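Long-range contact in ferric-chelate reductase (NAD(P)H) (Archaeoglobus fulgidus, PDB 1I0R), which reduces chelated ferric iron to ferrous iron with NADH or NADPH as electron donor, working as a flavin-binding homodimer: residues 90-100 and 103-114. Residues are numbered along the deposited sequence; the frame is centred on the assembly and turned at random.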
loop_
_atom_site.group_PDB
_atom_site.type_symbol
_atom_site.label_atom_id
_atom_site.label_comp_id
_atom_site.label_asym_id
_atom_site.label_seq_id
_atom_site.Cartn_x
_atom_site.Cartn_y
_atom_site.Cartn_z
ATOM N N PHE B 90 21.111 15.501 -2.930
ATOM C CA PHE B 90 20.311 16.656 -3.307
ATOM C C PHE B 90 20.910 17.677 -4.270
ATOM O O PHE B 90 20.189 18.544 -4.754
ATOM C CB PHE B 90 19.812 17.378 -2.049
ATOM C CG PHE B 90 18.933 16.525 -1.168
ATOM C CD1 PHE B 90 19.490 15.629 -0.261
ATOM C CD2 PHE B 90 17.545 16.609 -1.258
ATOM C CE1 PHE B 90 18.683 14.830 0.547
ATOM C CE2 PHE B 90 16.724 15.811 -0.451
ATOM C CZ PHE B 90 17.295 14.921 0.451
ATOM N N ASP B 91 22.205 17.582 -4.567
ATOM C CA ASP B 91 22.829 18.545 -5.479
ATOM C C ASP B 91 22.152 18.555 -6.845
ATOM O O ASP B 91 22.125 17.550 -7.551
ATOM C CB ASP B 91 24.333 18.253 -5.637
ATOM C CG ASP B 91 25.022 19.201 -6.628
ATOM O OD1 ASP B 91 24.796 20.430 -6.549
ATOM O OD2 ASP B 91 25.801 18.717 -7.481
ATOM N N GLY B 92 21.581 19.695 -7.209
ATOM C CA GLY B 92 20.924 19.794 -8.496
ATOM C C GLY B 92 19.485 19.303 -8.530
ATOM O O GLY B 92 18.886 19.218 -9.601
ATOM N N VAL B 93 18.924 18.974 -7.372
ATOM C CA VAL B 93 17.539 18.499 -7.328
ATOM C C VAL B 93 16.599 19.632 -6.919
ATOM O O VAL B 93 16.911 20.412 -6.014
ATOM C CB VAL B 93 17.385 17.345 -6.324
ATOM C CG1 VAL B 93 15.910 16.939 -6.217
ATOM C CG2 VAL B 93 18.230 16.150 -6.773
ATOM N N GLU B 94 15.461 19.735 -7.595
ATOM C CA GLU B 94 14.490 20.765 -7.264
ATOM C C GLU B 94 13.674 20.347 -6.049
ATOM O O GLU B 94 13.045 19.289 -6.052
ATOM C CB GLU B 94 13.543 21.010 -8.432
ATOM C CG GLU B 94 12.311 21.824 -8.032
ATOM C CD GLU B 94 11.300 22.006 -9.159
ATOM O OE1 GLU B 94 11.416 23.017 -9.895
ATOM O OE2 GLU B 94 10.395 21.141 -9.312
ATOM N N TYR B 95 13.675 21.185 -5.018
ATOM C CA TYR B 95 12.922 20.910 -3.789
ATOM C C TYR B 95 12.646 22.206 -3.043
ATOM O O TYR B 95 13.168 23.268 -3.402
ATOM C CB TYR B 95 13.706 19.949 -2.876
ATOM C CG TYR B 95 14.869 20.581 -2.125
ATOM C CD1 TYR B 95 14.681 21.130 -0.861
ATOM C CD2 TYR B 95 16.148 20.639 -2.689
ATOM C CE1 TYR B 95 15.735 21.727 -0.165
ATOM C CE2 TYR B 95 17.218 21.240 -1.999
ATOM C CZ TYR B 95 16.996 21.780 -0.741
ATOM O OH TYR B 95 18.019 22.400 -0.050
ATOM N N LYS B 96 11.823 22.116 -2.007
ATOM C CA LYS B 96 11.495 23.267 -1.183
ATOM C C LYS B 96 11.361 22.759 0.242
ATOM O O LYS B 96 11.327 21.545 0.479
ATOM C CB LYS B 96 10.186 23.920 -1.655
ATOM C CG LYS B 96 8.966 23.026 -1.566
ATOM C CD LYS B 96 7.772 23.702 -2.191
ATOM C CE LYS B 96 6.503 22.901 -1.983
ATOM N NZ LYS B 96 5.333 23.582 -2.623
ATOM N N THR B 97 11.307 23.663 1.200
ATOM C CA THR B 97 11.183 23.224 2.580
ATOM C C THR B 97 9.844 23.599 3.201
ATOM O O THR B 97 9.429 24.767 3.195
ATOM C CB THR B 97 12.322 23.799 3.440
ATOM O OG1 THR B 97 13.580 23.389 2.892
ATOM C CG2 THR B 97 12.207 23.321 4.878
ATOM N N GLY B 98 9.163 22.588 3.748
ATOM C CA GLY B 98 7.873 22.818 4.366
ATOM C C GLY B 98 7.956 23.351 5.784
ATOM O O GLY B 98 9.038 23.408 6.364
ATOM N N LYS B 99 6.805 23.724 6.340
ATOM C CA LYS B 99 6.744 24.243 7.707
ATOM C C LYS B 99 7.311 23.247 8.731
ATOM O O LYS B 99 7.856 23.646 9.759
ATOM C CB LYS B 99 5.301 24.612 8.075
ATOM C CG LYS B 99 4.758 25.816 7.326
ATOM C CD LYS B 99 3.339 26.196 7.775
ATOM C CE LYS B 99 2.894 27.474 7.065
ATOM N NZ LYS B 99 1.482 27.873 7.366
ATOM N N THR B 100 7.200 21.949 8.447
ATOM C CA THR B 100 7.721 20.939 9.371
ATOM C C THR B 100 9.236 20.832 9.328
ATOM O O THR B 100 9.830 20.168 10.180
ATOM C CB THR B 100 7.204 19.531 9.057
ATOM O OG1 THR B 100 7.806 19.091 7.833
ATOM C CG2 THR B 100 5.702 19.507 8.947
ATOM N N PRO B 103 12.552 18.441 3.635
ATOM C CA PRO B 103 12.729 18.873 2.255
ATOM C C PRO B 103 11.686 18.142 1.402
ATOM O O PRO B 103 11.613 16.910 1.439
ATOM C CB PRO B 103 14.160 18.428 1.934
ATOM C CG PRO B 103 14.320 17.205 2.732
ATOM C CD PRO B 103 13.639 17.535 4.053
ATOM N N LEU B 104 10.869 18.880 0.662
ATOM C CA LEU B 104 9.861 18.268 -0.204
ATOM C C LEU B 104 10.406 18.293 -1.621
ATOM O O LEU B 104 10.502 19.370 -2.239
ATOM C CB LEU B 104 8.549 19.055 -0.134
ATOM C CG LEU B 104 8.000 19.130 1.293
ATOM C CD1 LEU B 104 7.000 20.288 1.428
ATOM C CD2 LEU B 104 7.359 17.765 1.637
ATOM N N VAL B 105 10.778 17.114 -2.136
ATOM C CA VAL B 105 11.322 17.026 -3.489
ATOM C C VAL B 105 10.215 17.137 -4.532
ATOM O O VAL B 105 9.303 16.303 -4.582
ATOM C CB VAL B 105 12.097 15.706 -3.700
ATOM C CG1 VAL B 105 12.580 15.597 -5.140
ATOM C CG2 VAL B 105 13.286 15.646 -2.758
ATOM N N THR B 106 10.296 18.164 -5.377
ATOM C CA THR B 106 9.278 18.394 -6.393
ATOM C C THR B 106 9.667 17.893 -7.765
ATOM O O THR B 106 8.803 17.701 -8.631
ATOM C CB THR B 106 8.920 19.889 -6.488
ATOM O OG1 THR B 106 10.130 20.641 -6.641
ATOM C CG2 THR B 106 8.228 20.358 -5.207
ATOM N N GLN B 107 10.961 17.661 -7.960
ATOM C CA GLN B 107 11.429 17.173 -9.257
ATOM C C GLN B 107 10.886 15.776 -9.545
ATOM O O GLN B 107 11.007 14.882 -8.714
ATOM C CB GLN B 107 12.948 17.141 -9.306
ATOM C CG GLN B 107 13.488 17.161 -10.737
ATOM C CD GLN B 107 14.997 17.295 -10.774
ATOM O OE1 GLN B 107 15.601 17.862 -9.861
ATOM N NE2 GLN B 107 15.616 16.769 -11.833
ATOM N N HIS B 108 10.301 15.615 -10.729
ATOM C CA HIS B 108 9.717 14.351 -11.182
ATOM C C HIS B 108 8.569 13.864 -10.312
ATOM O O HIS B 108 8.218 12.683 -10.353
ATOM C CB HIS B 108 10.790 13.265 -11.262
ATOM C CG HIS B 108 11.878 13.584 -12.237
ATOM N ND1 HIS B 108 11.631 13.786 -13.578
ATOM C CD2 HIS B 108 13.200 13.810 -12.055
ATOM C CE1 HIS B 108 12.757 14.130 -14.181
ATOM N NE2 HIS B 108 13.724 14.152 -13.281
ATOM N N ALA B 109 7.968 14.775 -9.556
ATOM C CA ALA B 109 6.871 14.403 -8.672
ATOM C C ALA B 109 5.518 14.835 -9.175
ATOM O O ALA B 109 5.323 15.991 -9.572
ATOM C CB ALA B 109 7.109 14.980 -7.283
ATOM N N VAL B 110 4.565 13.905 -9.153
ATOM C CA VAL B 110 3.213 14.206 -9.585
ATOM C C VAL B 110 2.523 14.924 -8.419
ATOM O O VAL B 110 1.636 15.756 -8.619
ATOM C CB VAL B 110 2.451 12.905 -9.955
ATOM C CG1 VAL B 110 0.997 13.223 -10.338
ATOM C CG2 VAL B 110 3.171 12.189 -11.100
ATOM N N ALA B 111 2.951 14.609 -7.195
ATOM C CA ALA B 111 2.406 15.223 -5.991
ATOM C C ALA B 111 3.393 15.102 -4.829
ATOM O O ALA B 111 4.297 14.269 -4.863
ATOM C CB ALA B 111 1.082 14.542 -5.596
ATOM N N VAL B 112 3.224 15.951 -3.823
ATOM C CA VAL B 112 4.035 15.912 -2.611
ATOM C C VAL B 112 3.117 16.013 -1.411
ATOM O O VAL B 112 2.077 16.686 -1.459
ATOM C CB VAL B 112 5.109 17.044 -2.546
ATOM C CG1 VAL B 112 6.199 16.761 -3.565
ATOM C CG2 VAL B 112 4.478 18.417 -2.789
ATOM N N ILE B 113 3.489 15.316 -0.339
ATOM C CA ILE B 113 2.720 15.305 0.889
ATOM C C ILE B 113 3.678 15.535 2.035
ATOM O O ILE B 113 4.795 15.017 2.018
ATOM C CB ILE B 113 2.042 13.914 1.070
ATOM C CG1 ILE B 113 1.121 13.648 -0.121
ATOM C CG2 ILE B 113 1.331 13.830 2.402
ATOM C CD1 ILE B 113 0.643 12.193 -0.196
ATOM N N GLU B 114 3.247 16.326 3.016
ATOM C CA GLU B 114 4.056 16.608 4.191
ATOM C C GLU B 114 3.273 16.069 5.384
ATOM O O GLU B 114 2.045 16.254 5.457
ATOM C CB GLU B 114 4.277 18.124 4.297
ATOM C CG GLU B 114 5.088 18.573 5.474
ATOM C CD GLU B 114 5.355 20.078 5.440
ATOM O OE1 GLU B 114 4.600 20.812 4.761
ATOM O OE2 GLU B 114 6.315 20.511 6.102
HETATM O O HOH W 1 4.765 23.293 4.530
#
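K96 and L104 form the hydrogen-bonded pair of a short antiparallel hairpin, strands 95-97 and 103-105, that lies against the six-stranded flavin-reductase barrel. L104 N gives the straighter of their two backbone bonds, 2.7 Å to K96 O at 167°; K96 N returns one to L104 O. Beyond the strand, E94 O accepts from two successive amides, T106 N and Q107 N, which approach from the same face of its carbonyl plane. The Q107 side chain answers: with CG anti to the backbone N (chi1 -158°) and the chain extended, it brings OE1 2.9 Å from E94 N, which lies in the plane of that carboxamide carbonyl.

At the hairpin's other end, E114, on barrel strand 109-122, extends to the turn, its CG anti to the backbone N. Its OE2 takes two bonds from T100: OG1 at 2.7 Å on the anti lone pair, and the backbone N at 2.9 Å on the syn side, 31° out of the carboxylate plane. A water links E114 OE1 to K99 N, engaging both oxygens. Replacing E114 with an alanine would remove the acceptor for the T100 amide and hydroxyl and the water's mate, and would probably leave the turn free to shift.

Apolar contacts line the face bearing Y95, P103 and V105. V93 CG1 meets V105 CG1 at 3.7 Å, the two side chains crossing at about a right angle, while V105 CG2 lies 4.1 Å from F90 CE2. P103 CB touches Y95 CD1 at 3.9 Å. On the other face K96 stretches out to a salt bridge with E137 of strand 126-138.

The buried E114 carboxylate, met by one amide, a hydroxyl and a water but by no cation of the two segments, is thus probably stabilised as an anion by neutral groups, tying hairpin turn to barrel wall.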